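Side-chain contact in ABC transporter (PDB 4G68), which probably serves as the extracellular solute-binding protein of an ABC transporter, capturing xylose-based oligosaccharides for uptake by a thermophilic bacterium: residues 69-74 / 368-373. Numbering follows the deposited sequence.
Sequences NLFTGE and KQLSDM. With XYS (alpha-D-xylopyranose), chain D; XYP (beta-D-xylopyranose), chain B.
The Phe71 ring is sandwiched between two methyl groups: the Met373 methyl CE sits over the centre of one face, 4.2 Å from the ring centroid and 12° off its normal, a CH-pi contact, and Leu70 CD1 lies over the middle of the opposite face. At the edge, near the ring plane, lies O5 of the alpha-xylose (XYS), 3.7 Å from Phe71 CD1. Leu370 CD2 makes a separate, oblique apolar contact with Phe71 CE2 at 4.2 Å. The Met373 chain leaves helix 356-377 with CG anti to the backbone N (chi1 175°) and stays extended until a bend at chi3 lays CE on the ring. Phe71 N donates to Asn69 OD1 (3.0 Å), in the carbonyl plane and on a lone pair, closing an Asx turn; Phe71 itself centres an inverse gamma turn. Farther along the loop, Gly73 N donates to XYS O2 at 3.3 Å, and XYS O1 gives a weak bond back to Gly73 O. With an alanine at Phe71, the Met373 methyl would probably lose its aromatic face and a gap would open between helix and sugar. No hydrogen bond joins the two segments: Leu370 and Met373 back the Phe71 side of the glycan pocket through apolar contacts, while the Gly73 backbone supplies hydrogen bonds, one weak, to the xylose.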
loop_
_atom_site.group_PDB
_atom_site.type_symbol
_atom_site.label_atom_id
_atom_site.label_comp_id
_atom_site.label_asym_id
_atom_site.label_seq_id
_atom_site.Cartn_x
_atom_site.Cartn_y
_atom_site.Cartn_z
ATOM N N ASN A 69 -11.937 -8.855 6.197
ATOM C CA ASN A 69 -10.684 -8.546 5.520
ATOM C C ASN A 69 -10.883 -8.311 4.014
ATOM O O ASN A 69 -12.002 -8.511 3.466
ATOM C CB ASN A 69 -9.599 -9.649 5.810
ATOM C CG ASN A 69 -9.980 -11.009 5.191
ATOM O OD1 ASN A 69 -9.786 -11.214 3.987
ATOM N ND2 ASN A 69 -10.592 -11.917 5.980
ATOM N N LEU A 70 -9.814 -7.940 3.307
ATOM C CA LEU A 70 -9.957 -7.659 1.887
ATOM C C LEU A 70 -9.214 -8.585 1.005
ATOM O O LEU A 70 -8.948 -8.235 -0.134
ATOM C CB LEU A 70 -9.567 -6.156 1.655
ATOM C CG LEU A 70 -8.140 -5.717 2.122
ATOM C CD1 LEU A 70 -6.997 -6.557 1.523
ATOM C CD2 LEU A 70 -7.941 -4.307 1.580
ATOM N N PHE A 71 -8.751 -9.746 1.541
ATOM C CA PHE A 71 -7.969 -10.635 0.696
ATOM C C PHE A 71 -8.821 -11.441 -0.298
ATOM O O PHE A 71 -9.242 -12.573 -0.043
ATOM C CB PHE A 71 -7.085 -11.539 1.537
ATOM C CG PHE A 71 -5.935 -10.773 2.185
ATOM C CD1 PHE A 71 -4.838 -10.344 1.429
ATOM C CD2 PHE A 71 -6.036 -10.397 3.535
ATOM C CE1 PHE A 71 -3.794 -9.610 2.057
ATOM C CE2 PHE A 71 -5.033 -9.640 4.125
ATOM C CZ PHE A 71 -3.921 -9.253 3.400
ATOM N N THR A 72 -9.101 -10.811 -1.423
ATOM C CA THR A 72 -10.035 -11.361 -2.382
ATOM C C THR A 72 -9.373 -12.183 -3.488
ATOM O O THR A 72 -9.979 -13.046 -4.015
ATOM C CB THR A 72 -10.916 -10.289 -3.084
ATOM O OG1 THR A 72 -10.131 -9.196 -3.520
ATOM C CG2 THR A 72 -12.081 -9.820 -2.182
ATOM N N GLY A 73 -8.152 -11.837 -3.833
ATOM C CA GLY A 73 -7.449 -12.548 -4.879
ATOM C C GLY A 73 -6.779 -13.868 -4.447
ATOM O O GLY A 73 -6.583 -14.074 -3.281
ATOM N N GLU A 74 -6.425 -14.722 -5.410
ATOM C CA GLU A 74 -5.745 -16.017 -5.133
ATOM C C GLU A 74 -4.218 -15.808 -5.292
ATOM O O GLU A 74 -3.793 -15.037 -6.128
ATOM C CB GLU A 74 -6.247 -17.099 -6.126
ATOM C CG GLU A 74 -7.719 -17.404 -5.933
ATOM C CD GLU A 74 -8.041 -18.160 -4.637
ATOM O OE1 GLU A 74 -7.120 -18.473 -3.789
ATOM O OE2 GLU A 74 -9.254 -18.450 -4.425
ATOM N N LYS A 368 -0.192 -12.678 13.083
ATOM C CA LYS A 368 1.072 -13.424 12.840
ATOM C C LYS A 368 0.912 -14.298 11.614
ATOM O O LYS A 368 1.818 -14.394 10.791
ATOM C CB LYS A 368 1.368 -14.313 14.091
ATOM C CG LYS A 368 2.551 -15.306 13.968
ATOM C CD LYS A 368 3.850 -14.755 13.361
ATOM C CE LYS A 368 4.929 -15.854 13.361
ATOM N NZ LYS A 368 6.177 -15.424 12.656
ATOM N N GLN A 369 -0.245 -14.993 11.513
ATOM C CA GLN A 369 -0.425 -15.890 10.341
ATOM C C GLN A 369 -0.515 -15.075 9.033
ATOM O O GLN A 369 0.017 -15.527 8.010
ATOM C CB GLN A 369 -1.727 -16.751 10.508
ATOM C CG GLN A 369 -1.624 -17.721 11.706
ATOM C CD GLN A 369 -0.383 -18.595 11.623
ATOM O OE1 GLN A 369 -0.162 -19.271 10.618
ATOM N NE2 GLN A 369 0.458 -18.517 12.612
ATOM N N LEU A 370 -1.139 -13.902 9.051
ATOM C CA LEU A 370 -1.198 -13.043 7.853
ATOM C C LEU A 370 0.171 -12.540 7.482
ATOM O O LEU A 370 0.504 -12.450 6.271
ATOM C CB LEU A 370 -2.182 -11.874 8.051
ATOM C CG LEU A 370 -3.664 -12.328 8.049
ATOM C CD1 LEU A 370 -4.517 -11.146 8.537
ATOM C CD2 LEU A 370 -4.149 -12.844 6.680
ATOM N N SER A 371 0.951 -12.149 8.498
ATOM C CA SER A 371 2.301 -11.679 8.248
ATOM C C SER A 371 3.185 -12.728 7.591
ATOM O O SER A 371 3.932 -12.441 6.648
ATOM C CB SER A 371 2.934 -11.222 9.569
ATOM O OG SER A 371 4.277 -10.759 9.372
ATOM N N ASP A 372 3.211 -13.942 8.155
ATOM C CA ASP A 372 3.923 -15.075 7.514
ATOM C C ASP A 372 3.396 -15.359 6.112
ATOM O O ASP A 372 4.217 -15.604 5.225
ATOM C CB ASP A 372 3.752 -16.351 8.328
ATOM C CG ASP A 372 4.529 -16.336 9.664
ATOM O OD1 ASP A 372 5.143 -15.364 10.012
ATOM O OD2 ASP A 372 4.464 -17.411 10.373
ATOM N N MET A 373 2.069 -15.335 5.900
ATOM C CA MET A 373 1.470 -15.608 4.591
ATOM C C MET A 373 1.983 -14.529 3.624
ATOM O O MET A 373 2.391 -14.857 2.519
ATOM C CB MET A 373 -0.093 -15.498 4.632
ATOM C CG MET A 373 -0.819 -15.647 3.285
ATOM S SD MET A 373 -2.592 -15.073 3.343
ATOM C CE MET A 373 -2.351 -13.315 3.287
HETATM C C1 XYS D . -5.140 -9.992 -2.309
HETATM C C2 XYS D . -6.056 -8.753 -2.445
HETATM C C3 XYS D . -5.316 -7.408 -2.463
HETATM C C4 XYS D . -4.198 -7.391 -1.405
HETATM C C5 XYS D . -3.273 -8.592 -1.604
HETATM O O1 XYS D . -5.394 -11.032 -3.199
HETATM O O2 XYS D . -6.986 -8.786 -3.458
HETATM O O3 XYS D . -6.264 -6.423 -2.264
HETATM O O4 XYS D . -3.553 -6.148 -1.242
HETATM O O5 XYS D . -3.790 -9.744 -2.083
HETATM C C1 XYP B . -4.127 -5.128 -0.707
HETATM C C2 XYP B . -3.203 -4.692 0.433
HETATM C C3 XYP B . -3.806 -3.382 0.990
HETATM C C4 XYP B . -3.808 -2.408 -0.167
HETATM C C5 XYP B . -4.631 -2.974 -1.341
HETATM O O2 XYP B . -3.289 -5.694 1.445
HETATM O O3 XYP B . -2.839 -2.943 1.967
HETATM O O4 XYP B . -4.445 -1.223 0.323
HETATM O O5 XYP B . -4.024 -4.208 -1.745
#